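Local coordinates for ESX secretion system protein EccC (Thermomonospora curvata, PDB 4NH0), which forms part of the ESX (type VII) secretion system, which exports proteins including EsxA and EsxB, with weak intrinsic ATPase activity and perhaps as the translocase subunit, at residues L321-L326 with A521-P526; A632-V637 with Y648-S653; D1045-V1050 with L1074-S1079. All blocks are in the same frame, centred on the assembly; numbering follows the deposited sequence.

Interaction 1 (L321-L326 with A521-P526)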
ATOM      1  N   LEU A 321      -1.044  47.073  -7.957  1.00 62.29           N
ATOM      2  CA  LEU A 321      -0.837  46.102  -6.890  1.00 58.57           C
ATOM      3  C   LEU A 321       0.646  45.882  -6.615  1.00 62.78           C
ATOM      4  O   LEU A 321       1.047  45.673  -5.473  1.00 56.81           O
ATOM      5  CB  LEU A 321      -1.513  44.776  -7.238  1.00 55.96           C
ATOM      6  CG  LEU A 321      -3.037  44.822  -7.349  1.00 48.29           C
ATOM      7  CD1 LEU A 321      -3.591  43.476  -7.783  1.00 61.31           C
ATOM      8  CD2 LEU A 321      -3.652  45.258  -6.032  1.00 45.42           C
ATOM      9  N   ARG A 322       1.456  45.927  -7.668  1.00 61.81           N
ATOM     10  CA  ARG A 322       2.900  45.802  -7.524  1.00 64.27           C
ATOM     11  C   ARG A 322       3.464  46.999  -6.773  1.00 65.49           C
ATOM     12  O   ARG A 322       4.306  46.852  -5.890  1.00 65.25           O
ATOM     13  CB  ARG A 322       3.572  45.681  -8.891  1.00 67.04           C
ATOM     14  CG  ARG A 322       3.161  44.454  -9.677  1.00 82.12           C
ATOM     15  CD  ARG A 322       3.773  44.458 -11.067  1.00 90.45           C
ATOM     16  NE  ARG A 322       5.231  44.473 -11.026  1.00 90.13           N
ATOM     17  CZ  ARG A 322       5.989  43.382 -11.016  1.00 87.97           C
ATOM     18  NH1 ARG A 322       5.428  42.181 -11.042  1.00 94.01           N
ATOM     19  NH2 ARG A 322       7.310  43.490 -10.979  1.00 83.96           N
ATOM     20  N   THR A 323       2.985  48.183  -7.134  1.00 65.46           N
ATOM     21  CA  THR A 323       3.458  49.423  -6.535  1.00 69.92           C
ATOM     22  C   THR A 323       3.114  49.493  -5.052  1.00 68.46           C
ATOM     23  O   THR A 323       3.935  49.910  -4.238  1.00 64.83           O
ATOM     24  CB  THR A 323       2.866  50.648  -7.253  1.00 72.28           C
ATOM     25  OG1 THR A 323       3.106  50.540  -8.660  1.00 78.62           O
ATOM     26  CG2 THR A 323       3.493  51.928  -6.732  1.00 77.15           C
ATOM     27  N   LEU A 324       1.899  49.081  -4.706  1.00 55.44           N
ATOM     28  CA  LEU A 324       1.450  49.115  -3.319  1.00 49.33           C
ATOM     29  C   LEU A 324       2.270  48.181  -2.439  1.00 63.33           C
ATOM     30  O   LEU A 324       2.710  48.562  -1.358  1.00 66.26           O
ATOM     31  CB  LEU A 324      -0.031  48.750  -3.224  1.00 41.76           C
ATOM     32  CG  LEU A 324      -0.598  48.704  -1.804  1.00 47.79           C
ATOM     33  CD1 LEU A 324      -0.392  50.035  -1.105  1.00 43.86           C
ATOM     34  CD2 LEU A 324      -2.069  48.329  -1.818  1.00 39.96           C
ATOM     35  N   VAL A 325       2.470  46.955  -2.911  1.00 63.73           N
ATOM     36  CA  VAL A 325       3.228  45.960  -2.162  1.00 60.68           C
ATOM     37  C   VAL A 325       4.689  46.370  -2.004  1.00 62.05           C
ATOM     38  O   VAL A 325       5.235  46.339  -0.902  1.00 57.23           O
ATOM     39  CB  VAL A 325       3.159  44.579  -2.839  1.00 65.64           C
ATOM     40  CG1 VAL A 325       4.141  43.616  -2.194  1.00 79.06           C
ATOM     41  CG2 VAL A 325       1.746  44.027  -2.770  1.00 55.03           C
ATOM     42  N   LEU A 326       5.315  46.762  -3.109  1.00 60.60           N
ATOM     43  CA  LEU A 326       6.724  47.137  -3.098  1.00 62.47           C
ATOM     44  C   LEU A 326       6.978  48.347  -2.205  1.00 68.58           C
ATOM     45  O   LEU A 326       8.009  48.428  -1.539  1.00 69.52           O
ATOM     46  CB  LEU A 326       7.213  47.423  -4.519  1.00 55.47           C
ATOM     47  CG  LEU A 326       8.707  47.715  -4.659  1.00 61.75           C
ATOM     48  CD1 LEU A 326       9.520  46.539  -4.152  1.00 55.74           C
ATOM     49  CD2 LEU A 326       9.065  48.031  -6.101  1.00 76.57           C
ATOM     50  N   ALA A 521       1.822  55.662  -9.419  1.00 67.92           N
ATOM     51  CA  ALA A 521       3.229  55.638  -9.791  1.00 71.86           C
ATOM     52  C   ALA A 521       3.576  54.281 -10.381  1.00 81.88           C
ATOM     53  O   ALA A 521       2.796  53.336 -10.272  1.00 84.41           O
ATOM     54  CB  ALA A 521       4.105  55.940  -8.588  1.00 72.35           C
ATOM     55  N   TYR A 522       4.743  54.179 -11.007  1.00 87.33           N
ATOM     56  CA  TYR A 522       5.165  52.917 -11.598  1.00 89.15           C
ATOM     57  C   TYR A 522       6.468  52.421 -10.984  1.00 85.42           C
ATOM     58  O   TYR A 522       7.225  53.195 -10.399  1.00 83.45           O
ATOM     59  CB  TYR A 522       5.315  53.053 -13.116  1.00100.33           C
ATOM     60  CG  TYR A 522       6.380  54.029 -13.563  1.00119.08           C
ATOM     61  CD1 TYR A 522       7.686  53.611 -13.784  1.00115.10           C
ATOM     62  CD2 TYR A 522       6.077  55.368 -13.778  1.00130.27           C
ATOM     63  CE1 TYR A 522       8.661  54.497 -14.196  1.00111.46           C
ATOM     64  CE2 TYR A 522       7.047  56.262 -14.191  1.00137.52           C
ATOM     65  CZ  TYR A 522       8.336  55.821 -14.399  1.00124.39           C
ATOM     66  OH  TYR A 522       9.305  56.707 -14.811  1.00122.30           O
ATOM     67  N   VAL A 523       6.718  51.123 -11.119  1.00 95.64           N
ATOM     68  CA  VAL A 523       7.928  50.506 -10.592  1.00 91.65           C
ATOM     69  C   VAL A 523       8.571  49.598 -11.633  1.00 91.93           C
ATOM     70  O   VAL A 523       9.652  49.053 -11.413  1.00 91.80           O
ATOM     71  CB  VAL A 523       7.637  49.687  -9.320  1.00 84.44           C
ATOM     72  CG1 VAL A 523       7.252  50.602  -8.172  1.00 72.94           C
ATOM     73  CG2 VAL A 523       6.544  48.667  -9.585  1.00 81.87           C
ATOM     74  N   SER A 524       7.897  49.443 -12.768  1.00 88.89           N
ATOM     75  CA  SER A 524       8.362  48.545 -13.819  1.00 95.72           C
ATOM     76  C   SER A 524       9.124  49.292 -14.909  1.00 97.06           C
ATOM     77  O   SER A 524       9.195  48.836 -16.050  1.00 94.63           O
ATOM     78  CB  SER A 524       7.180  47.792 -14.430  1.00 96.18           C
ATOM     79  OG  SER A 524       6.483  47.054 -13.443  1.00 86.45           O
ATOM     80  N   GLY A 525       9.692  50.439 -14.552  1.00100.86           N
ATOM     81  CA  GLY A 525      10.466  51.228 -15.492  1.00102.10           C
ATOM     82  C   GLY A 525      11.869  51.497 -14.988  1.00117.38           C
ATOM     83  O   GLY A 525      12.227  51.076 -13.890  1.00127.62           O
ATOM     84  N   PRO A 526      12.682  52.193 -15.796  1.00110.58           N
ATOM     85  CA  PRO A 526      14.036  52.600 -15.410  1.00108.21           C
ATOM     86  C   PRO A 526      14.045  53.992 -14.788  1.00115.08           C
ATOM     87  O   PRO A 526      12.982  54.592 -14.641  1.00121.22           O
ATOM     88  CB  PRO A 526      14.779  52.593 -16.741  1.00113.98           C
ATOM     89  CG  PRO A 526      13.732  53.036 -17.721  1.00112.95           C
ATOM     90  CD  PRO A 526      12.402  52.514 -17.207  1.00101.47           C
TER
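Val523, on a loop laid against the side of helix 317-329, meets Leu326 and Thr323. The apolar part is a methyl-to-methyl contact: Leu326 CD2 lies 3.8 Å from Val523 CG1, the two side chains lying alongside one another and pointing opposite ways. Leu326 gets there with CG anti to its backbone N (chi1 -175°). Phe576 of helix 575-583 packs on both residues.

The polar contacts between the segments are close approaches rather than bonds. Thr323 OG1 comes within 3.2 Å of Ala521 O, but its hydrogen bond goes to Glu319 O, one helical turn back. Arg322 NE is 3.8 Å from Ser524 OG, while Arg322 NH1 is bonded to Thr349 O and its guanidinium makes a cation-pi contact with Phe576. The real polar tie comes from Glu319, whose carboxylate takes Ser524 OG on OE1 and Val523 N on OE2, gripping the loop from the same helix.

This helix begins within the predicted ATP-binding residues Gly311 to Ser318, the strand-loop-helix of a Walker A P-loop. The contact therefore packs the chain that leaves strand 518-520 onto the P-loop helix of FtsK 1.

Interaction 2 (A632-V637 with Y648-S653)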
ATOM      1  N   ALA A 632       6.518   1.769  10.608  1.00 59.54           N
ATOM      2  CA  ALA A 632       7.004   1.975   9.250  1.00 67.55           C
ATOM      3  C   ALA A 632       6.488   3.280   8.665  1.00 72.47           C
ATOM      4  O   ALA A 632       5.304   3.594   8.773  1.00 69.08           O
ATOM      5  CB  ALA A 632       6.604   0.809   8.365  1.00 76.36           C
ATOM      6  N   VAL A 633       7.387   4.039   8.049  1.00 78.90           N
ATOM      7  CA  VAL A 633       7.012   5.276   7.380  1.00 71.18           C
ATOM      8  C   VAL A 633       6.684   4.982   5.918  1.00 62.95           C
ATOM      9  O   VAL A 633       7.421   4.268   5.240  1.00 67.32           O
ATOM     10  CB  VAL A 633       8.130   6.336   7.478  1.00 66.43           C
ATOM     11  CG1 VAL A 633       9.464   5.753   7.041  1.00 71.17           C
ATOM     12  CG2 VAL A 633       7.776   7.567   6.666  1.00 71.01           C
ATOM     13  N   VAL A 634       5.567   5.522   5.443  1.00 70.91           N
ATOM     14  CA  VAL A 634       5.071   5.184   4.115  1.00 57.37           C
ATOM     15  C   VAL A 634       5.080   6.370   3.151  1.00 77.40           C
ATOM     16  O   VAL A 634       5.516   6.238   2.008  1.00 87.87           O
ATOM     17  CB  VAL A 634       3.645   4.601   4.202  1.00 61.89           C
ATOM     18  CG1 VAL A 634       2.863   4.872   2.930  1.00 74.92           C
ATOM     19  CG2 VAL A 634       3.707   3.110   4.489  1.00 77.34           C
ATOM     20  N   GLY A 635       4.611   7.527   3.606  1.00 81.09           N
ATOM     21  CA  GLY A 635       4.534   8.685   2.735  1.00 67.75           C
ATOM     22  C   GLY A 635       4.524  10.019   3.452  1.00 74.80           C
ATOM     23  O   GLY A 635       5.118  10.170   4.517  1.00 74.83           O
ATOM     24  N   LEU A 636       3.844  10.991   2.853  1.00 88.10           N
ATOM     25  CA  LEU A 636       3.773  12.337   3.405  1.00 83.03           C
ATOM     26  C   LEU A 636       2.335  12.841   3.429  1.00 84.87           C
ATOM     27  O   LEU A 636       1.719  13.030   2.383  1.00 75.72           O
ATOM     28  CB  LEU A 636       4.652  13.292   2.596  1.00 76.35           C
ATOM     29  CG  LEU A 636       4.827  14.700   3.163  1.00 79.07           C
ATOM     30  CD1 LEU A 636       5.596  14.653   4.473  1.00 87.25           C
ATOM     31  CD2 LEU A 636       5.527  15.599   2.158  1.00 83.87           C
ATOM     32  N   VAL A 637       1.807  13.058   4.629  1.00 87.86           N
ATOM     33  CA  VAL A 637       0.435  13.523   4.792  1.00 80.04           C
ATOM     34  C   VAL A 637       0.369  15.045   4.749  1.00 87.85           C
ATOM     35  O   VAL A 637       1.211  15.724   5.333  1.00 88.63           O
ATOM     36  CB  VAL A 637      -0.171  13.024   6.118  1.00 73.46           C
ATOM     37  CG1 VAL A 637      -1.627  13.446   6.237  1.00 87.30           C
ATOM     38  CG2 VAL A 637      -0.048  11.520   6.214  1.00 89.47           C
ATOM     39  N   TYR A 648       3.914   9.866   7.329  1.00 71.36           N
ATOM     40  CA  TYR A 648       2.832   8.965   7.608  1.00 73.99           C
ATOM     41  C   TYR A 648       3.437   7.752   8.228  1.00 84.62           C
ATOM     42  O   TYR A 648       4.298   7.151   7.635  1.00 90.67           O
ATOM     43  CB  TYR A 648       2.232   8.563   6.283  1.00 82.48           C
ATOM     44  CG  TYR A 648       0.889   7.935   6.354  1.00 82.75           C
ATOM     45  CD1 TYR A 648       0.223   7.805   7.540  1.00 96.48           C
ATOM     46  CD2 TYR A 648       0.283   7.477   5.225  1.00120.58           C
ATOM     47  CE1 TYR A 648      -1.021   7.232   7.595  1.00105.71           C
ATOM     48  CE2 TYR A 648      -0.957   6.903   5.271  1.00139.65           C
ATOM     49  CZ  TYR A 648      -1.597   6.781   6.461  1.00115.08           C
ATOM     50  OH  TYR A 648      -2.831   6.212   6.503  1.00106.89           O
ATOM     51  N   TRP A 649       2.986   7.380   9.415  1.00 84.04           N
ATOM     52  CA  TRP A 649       3.582   6.289  10.137  1.00 69.21           C
ATOM     53  C   TRP A 649       2.559   5.303  10.503  1.00 76.87           C
ATOM     54  O   TRP A 649       1.429   5.663  10.830  1.00 77.46           O
ATOM     55  CB  TRP A 649       4.213   6.778  11.409  1.00 67.81           C
ATOM     56  CG  TRP A 649       5.560   7.371  11.221  1.00 64.95           C
ATOM     57  CD1 TRP A 649       5.879   8.694  11.107  1.00 76.77           C
ATOM     58  CD2 TRP A 649       6.817   6.675  11.131  1.00 65.46           C
ATOM     59  NE1 TRP A 649       7.209   8.854  10.953  1.00 79.71           N
ATOM     60  CE2 TRP A 649       7.825   7.683  10.960  1.00 71.89           C
ATOM     61  CE3 TRP A 649       7.190   5.371  11.168  1.00 63.89           C
ATOM     62  CZ2 TRP A 649       9.142   7.377  10.837  1.00 73.60           C
ATOM     63  CZ3 TRP A 649       8.523   5.071  11.043  1.00 62.85           C
ATOM     64  CH2 TRP A 649       9.474   6.050  10.881  1.00 63.03           C
ATOM     65  N   LEU A 650       2.949   4.043  10.485  1.00 77.63           N
ATOM     66  CA  LEU A 650       2.054   2.946  10.744  1.00 65.87           C
ATOM     67  C   LEU A 650       2.513   2.173  11.954  1.00 66.34           C
ATOM     68  O   LEU A 650       3.681   1.962  12.133  1.00 65.84           O
ATOM     69  CB  LEU A 650       2.040   2.042   9.534  1.00 74.96           C
ATOM     70  CG  LEU A 650       1.103   2.390   8.394  1.00 58.90           C
ATOM     71  CD1 LEU A 650       0.961   3.878   8.260  1.00 66.97           C
ATOM     72  CD2 LEU A 650       1.623   1.805   7.109  1.00 78.42           C
ATOM     73  N   ASP A 651       1.576   1.766  12.791  1.00 60.62           N
ATOM     74  CA  ASP A 651       1.870   1.030  14.014  1.00 61.88           C
ATOM     75  C   ASP A 651       1.444  -0.423  13.860  1.00 66.98           C
ATOM     76  O   ASP A 651       0.340  -0.801  14.248  1.00 61.10           O
ATOM     77  CB  ASP A 651       1.169   1.666  15.216  1.00 78.20           C
ATOM     78  CG  ASP A 651       1.709   1.161  16.543  1.00 71.20           C
ATOM     79  OD1 ASP A 651       2.486   0.185  16.544  1.00 58.98           O
ATOM     80  OD2 ASP A 651       1.352   1.742  17.589  1.00 90.04           O
ATOM     81  N   LEU A 652       2.329  -1.235  13.294  1.00 63.67           N
ATOM     82  CA  LEU A 652       2.035  -2.642  13.060  1.00 64.14           C
ATOM     83  C   LEU A 652       2.439  -3.494  14.259  1.00 65.17           C
ATOM     84  O   LEU A 652       2.588  -4.709  14.145  1.00 63.71           O
ATOM     85  CB  LEU A 652       2.749  -3.134  11.801  1.00 59.88           C
ATOM     86  CG  LEU A 652       2.589  -2.263  10.553  1.00 52.24           C
ATOM     87  CD1 LEU A 652       3.240  -2.921   9.350  1.00 39.95           C
ATOM     88  CD2 LEU A 652       1.123  -1.972  10.280  1.00 57.96           C
ATOM     89  N   SER A 653       2.605  -2.848  15.407  1.00 64.36           N
ATOM     90  CA  SER A 653       3.034  -3.531  16.621  1.00 44.98           C
ATOM     91  C   SER A 653       1.874  -4.195  17.354  1.00 55.30           C
ATOM     92  O   SER A 653       1.945  -4.418  18.561  1.00 58.04           O
ATOM     93  CB  SER A 653       3.741  -2.552  17.556  1.00 48.59           C
ATOM     94  OG  SER A 653       4.021  -3.154  18.807  1.00105.18           O
TER
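Trp649 swings its CG anti to its own carbonyl carbon (chi1 -81°), beside the backbone N, and its indole ends up across Val633 on the neighbouring strand. Tyr648 does otherwise, its CG anti to the backbone N (chi1 -164°), with CB and CG against Val637. Together these residues belong to a beta hairpin, strands 631-639 and 644-651, at one margin of the FtsK 2 sheet.

Val633 CB sits 3.5 Å from the centroid of the Trp649 six-membered ring, almost on the ring normal, a CH-pi contact over the face. Val634 CG2 touches Leu650 CD2 at 3.6 Å. Val637 CG2 lies 3.7 Å from Tyr648 CG, an off-centre CH-pi contact, and Leu650 CD1 covers one face of the same tyrosine ring. Beyond the hairpin, Phe861 meets Tyr648 edge-to-face, while Leu676 and Leu680 of helix 669-683, which starts with the end of the ATP-binding loop, pack on Ala632. Val634 also lies close to Thr863, a residue of the second ATP site.

The backbone is regular at first: Ala632 and Leu650 form an antiparallel hydrogen-bonded pair, N to O at 3.2 Å from Ala632 N to Leu650 O and 2.9 Å from Leu650 N to Ala632 O. Further on, Val634 and Gly635 both face Tyr648, which is consistent with a beta bulge. Val634 N gives a bond of 3.0 Å to Tyr648 O. The return bond, 3.1 Å long, runs from Tyr648 N to Gly635 O, and its donor stands above the carbonyl plane, 54° out of it.

Interaction 3 (D1045-V1050 with L1074-S1079)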
ATOM      1  N   ASP A1045       0.972 -54.947 -12.211  1.00 54.80           N
ATOM      2  CA  ASP A1045       1.492 -53.784 -12.916  1.00 63.92           C
ATOM      3  C   ASP A1045       1.005 -53.797 -14.359  1.00 71.02           C
ATOM      4  O   ASP A1045       0.832 -54.866 -14.947  1.00 84.60           O
ATOM      5  CB  ASP A1045       3.022 -53.762 -12.865  1.00 66.76           C
ATOM      6  CG  ASP A1045       3.599 -52.398 -13.197  1.00 65.43           C
ATOM      7  OD1 ASP A1045       2.871 -51.556 -13.759  1.00 69.18           O
ATOM      8  OD2 ASP A1045       4.789 -52.170 -12.897  1.00 77.99           O
ATOM      9  N   ASP A1046       0.788 -52.608 -14.917  1.00 67.84           N
ATOM     10  CA  ASP A1046       0.278 -52.455 -16.277  1.00 65.44           C
ATOM     11  C   ASP A1046      -1.031 -53.218 -16.462  1.00 67.85           C
ATOM     12  O   ASP A1046      -1.104 -54.168 -17.240  1.00 87.51           O
ATOM     13  CB  ASP A1046       1.316 -52.924 -17.300  1.00 71.21           C
ATOM     14  CG  ASP A1046       2.591 -52.110 -17.248  1.00 69.46           C
ATOM     15  OD1 ASP A1046       2.501 -50.865 -17.226  1.00 63.64           O
ATOM     16  OD2 ASP A1046       3.684 -52.713 -17.225  1.00 82.16           O
ATOM     17  N   TYR A1047      -2.060 -52.791 -15.739  1.00 72.05           N
ATOM     18  CA  TYR A1047      -3.348 -53.474 -15.744  1.00 69.60           C
ATOM     19  C   TYR A1047      -4.070 -53.346 -17.081  1.00 75.71           C
ATOM     20  O   TYR A1047      -4.905 -54.181 -17.422  1.00 88.55           O
ATOM     21  CB  TYR A1047      -4.233 -52.931 -14.619  1.00 58.28           C
ATOM     22  CG  TYR A1047      -5.586 -53.599 -14.514  1.00 65.10           C
ATOM     23  CD1 TYR A1047      -5.726 -54.836 -13.902  1.00 56.14           C
ATOM     24  CD2 TYR A1047      -6.724 -52.986 -15.017  1.00 79.31           C
ATOM     25  CE1 TYR A1047      -6.960 -55.449 -13.801  1.00 63.63           C
ATOM     26  CE2 TYR A1047      -7.962 -53.591 -14.920  1.00 77.84           C
ATOM     27  CZ  TYR A1047      -8.074 -54.822 -14.311  1.00 76.62           C
ATOM     28  OH  TYR A1047      -9.306 -55.426 -14.213  1.00 75.25           O
ATOM     29  N   GLU A1048      -3.747 -52.303 -17.839  1.00 73.84           N
ATOM     30  CA  GLU A1048      -4.395 -52.080 -19.124  1.00 70.01           C
ATOM     31  C   GLU A1048      -3.993 -53.150 -20.133  1.00 77.53           C
ATOM     32  O   GLU A1048      -4.709 -53.404 -21.100  1.00 79.05           O
ATOM     33  CB  GLU A1048      -4.058 -50.688 -19.669  1.00 70.72           C
ATOM     34  CG  GLU A1048      -2.647 -50.540 -20.225  1.00 81.88           C
ATOM     35  CD  GLU A1048      -1.598 -50.351 -19.147  1.00 88.54           C
ATOM     36  OE1 GLU A1048      -1.951 -50.393 -17.950  1.00 94.34           O
ATOM     37  OE2 GLU A1048      -0.418 -50.152 -19.500  1.00 83.03           O
ATOM     38  N   MET A1049      -2.848 -53.782 -19.895  1.00 80.59           N
ATOM     39  CA  MET A1049      -2.340 -54.816 -20.787  1.00 72.73           C
ATOM     40  C   MET A1049      -2.807 -56.202 -20.359  1.00 81.38           C
ATOM     41  O   MET A1049      -2.622 -57.179 -21.084  1.00 99.89           O
ATOM     42  CB  MET A1049      -0.812 -54.771 -20.838  1.00 71.96           C
ATOM     43  CG  MET A1049      -0.250 -53.527 -21.505  1.00 72.08           C
ATOM     44  SD  MET A1049       1.470 -53.228 -21.058  1.00127.06           S
ATOM     45  CE  MET A1049       2.201 -54.816 -21.444  1.00 88.32           C
ATOM     46  N   VAL A1050      -3.412 -56.284 -19.179  1.00 78.92           N
ATOM     47  CA  VAL A1050      -3.917 -57.553 -18.669  1.00 84.97           C
ATOM     48  C   VAL A1050      -5.444 -57.559 -18.700  1.00 96.59           C
ATOM     49  O   VAL A1050      -6.082 -58.587 -18.470  1.00 95.81           O
ATOM     50  CB  VAL A1050      -3.413 -57.829 -17.233  1.00 81.05           C
ATOM     51  CG1 VAL A1050      -4.233 -57.055 -16.220  1.00 79.01           C
ATOM     52  CG2 VAL A1050      -3.453 -59.316 -16.923  1.00 90.22           C
ATOM     53  N   LEU A1074      -5.384 -56.333  -3.199  1.00 73.71           N
ATOM     54  CA  LEU A1074      -5.149 -55.985  -4.595  1.00 57.44           C
ATOM     55  C   LEU A1074      -4.382 -54.677  -4.723  1.00 57.86           C
ATOM     56  O   LEU A1074      -4.829 -53.632  -4.251  1.00 67.88           O
ATOM     57  CB  LEU A1074      -6.472 -55.889  -5.356  1.00 65.82           C
ATOM     58  CG  LEU A1074      -6.838 -57.078  -6.244  1.00 69.09           C
ATOM     59  CD1 LEU A1074      -5.860 -57.194  -7.399  1.00 53.11           C
ATOM     60  CD2 LEU A1074      -6.867 -58.364  -5.439  1.00 69.68           C
ATOM     61  N   ILE A1075      -3.220 -54.745  -5.363  1.00 47.96           N
ATOM     62  CA  ILE A1075      -2.410 -53.563  -5.620  1.00 47.18           C
ATOM     63  C   ILE A1075      -2.213 -53.416  -7.122  1.00 54.13           C
ATOM     64  O   ILE A1075      -1.449 -54.162  -7.734  1.00 68.65           O
ATOM     65  CB  ILE A1075      -1.047 -53.646  -4.913  1.00 53.99           C
ATOM     66  CG1 ILE A1075      -1.236 -54.016  -3.441  1.00 35.75           C
ATOM     67  CG2 ILE A1075      -0.303 -52.329  -5.040  1.00 49.51           C
ATOM     68  CD1 ILE A1075       0.050 -54.132  -2.670  1.00 33.14           C
ATOM     69  N   ILE A1076      -2.908 -52.448  -7.712  1.00 51.19           N
ATOM     70  CA  ILE A1076      -3.014 -52.358  -9.162  1.00 54.15           C
ATOM     71  C   ILE A1076      -2.521 -51.024  -9.717  1.00 64.21           C
ATOM     72  O   ILE A1076      -2.821 -49.964  -9.170  1.00 59.38           O
ATOM     73  CB  ILE A1076      -4.477 -52.576  -9.610  1.00 47.54           C
ATOM     74  CG1 ILE A1076      -4.986 -53.936  -9.135  1.00 58.06           C
ATOM     75  CG2 ILE A1076      -4.609 -52.469 -11.114  1.00 57.64           C
ATOM     76  CD1 ILE A1076      -6.432 -54.193  -9.476  1.00 53.12           C
ATOM     77  N   ALA A1077      -1.758 -51.089 -10.804  1.00 65.57           N
ATOM     78  CA  ALA A1077      -1.352 -49.899 -11.540  1.00 53.03           C
ATOM     79  C   ALA A1077      -1.854 -49.973 -12.977  1.00 68.01           C
ATOM     80  O   ALA A1077      -1.714 -51.001 -13.637  1.00 82.25           O
ATOM     81  CB  ALA A1077       0.151 -49.742 -11.516  1.00 58.38           C
ATOM     82  N   ARG A1078      -2.435 -48.880 -13.461  1.00 70.79           N
ATOM     83  CA  ARG A1078      -2.956 -48.845 -14.820  1.00 70.34           C
ATOM     84  C   ARG A1078      -2.541 -47.569 -15.541  1.00 71.70           C
ATOM     85  O   ARG A1078      -2.424 -46.510 -14.926  1.00 69.42           O
ATOM     86  CB  ARG A1078      -4.481 -48.966 -14.813  1.00 70.14           C
ATOM     87  CG  ARG A1078      -5.083 -49.183 -16.192  1.00 74.27           C
ATOM     88  CD  ARG A1078      -6.595 -49.081 -16.179  1.00 67.55           C
ATOM     89  NE  ARG A1078      -7.149 -49.297 -17.512  1.00 76.53           N
ATOM     90  CZ  ARG A1078      -6.998 -48.451 -18.525  1.00 75.02           C
ATOM     91  NH1 ARG A1078      -6.308 -47.332 -18.360  1.00 80.68           N
ATOM     92  NH2 ARG A1078      -7.534 -48.725 -19.705  1.00 77.00           N
ATOM     93  N   SER A1079      -2.320 -47.676 -16.848  1.00 73.74           N
ATOM     94  CA  SER A1079      -1.976 -46.519 -17.663  1.00 73.30           C
ATOM     95  C   SER A1079      -3.126 -45.522 -17.708  1.00 76.45           C
ATOM     96  O   SER A1079      -4.228 -45.806 -17.242  1.00 67.66           O
ATOM     97  CB  SER A1079      -1.600 -46.947 -19.082  1.00 85.70           C
ATOM     98  OG  SER A1079      -1.260 -45.824 -19.876  1.00 95.75           O
TER
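This is a mixed backbone and side-chain contact between the turn that follows strand 1039-1045 and the end of its parallel neighbour, strand 1072-1078, in FtsK 3. Tyr1047 and Glu1048 carry it on the turn, Ile1076 to Ser1079 on the strand side. Asp1045 ends the hydrophobic strand and Asp1046 follows it, as in a Walker B motif; Asp1045 OD2 is bonded to Ser955 OG of the ATP site, and Asp1046, its OD2 hydrogen-bonded to Ser982 OG, touches the bound ATP.

Tyr1047 N bonds Ala1077 O at 2.8 Å. Tyr1047 CB rests 3.6 Å from Ile1076 CG2, a methyl that also lies oblique to the ring. At the edge of that ring, Tyr1047 CD2 meets Arg1078 CD at 4.1 Å.

Glu1048 puts CG between its backbone N and carbonyl carbon (chi1 75°), and the bend at chi2 turns CD toward Ser1079. Ser1079 N then bonds Glu1048 OE1 at 3.0 Å, fairly straight at the hydrogen but arriving from above the carboxylate plane. Glu1048 CD also packs 3.4 Å from Ser1079 CB. Meanwhile Glu1048 CB sits over the centre of the Arg1078 guanidinium, 3.8 Å above its plane, and Arg1078 NH1 is held by Gly1081 O. An alanine at Glu1048 would keep that CB contact but would probably leave Ser1079 N without its acceptor and open a gap beside Ser1079 CB.

Glu1048 OE1 and Arg1078 NE stay 5.3 Å apart, which implies that their opposite charges, if both are ionised, probably attract at a distance without forming a salt bridge, and that the direct polar link of Glu1048 across the contact is to the Ser1079 backbone.

How the interactions relate
From the N terminus, the three contacts come in series along the chain; each closes before the next opens, so none nests in or crosses another. Interaction 1 closes the longest loop, 194 residues of helices and strands, and brings the chain after the last strand of the first sheet back to an early helix. Interaction 2 spans just 10 residues, the turn of a hairpin and the adjoining strand ends, in FtsK 2. Interaction 3 bridges 23 residues and joins the turn after one strand to the end of its parallel neighbour in FtsK 3. Centres of interactions 1 and 2 are about 48 Å apart, those of 2 and 3 about 62 Å, while interactions 1 and 3 lie on opposite sides of the chain's centre.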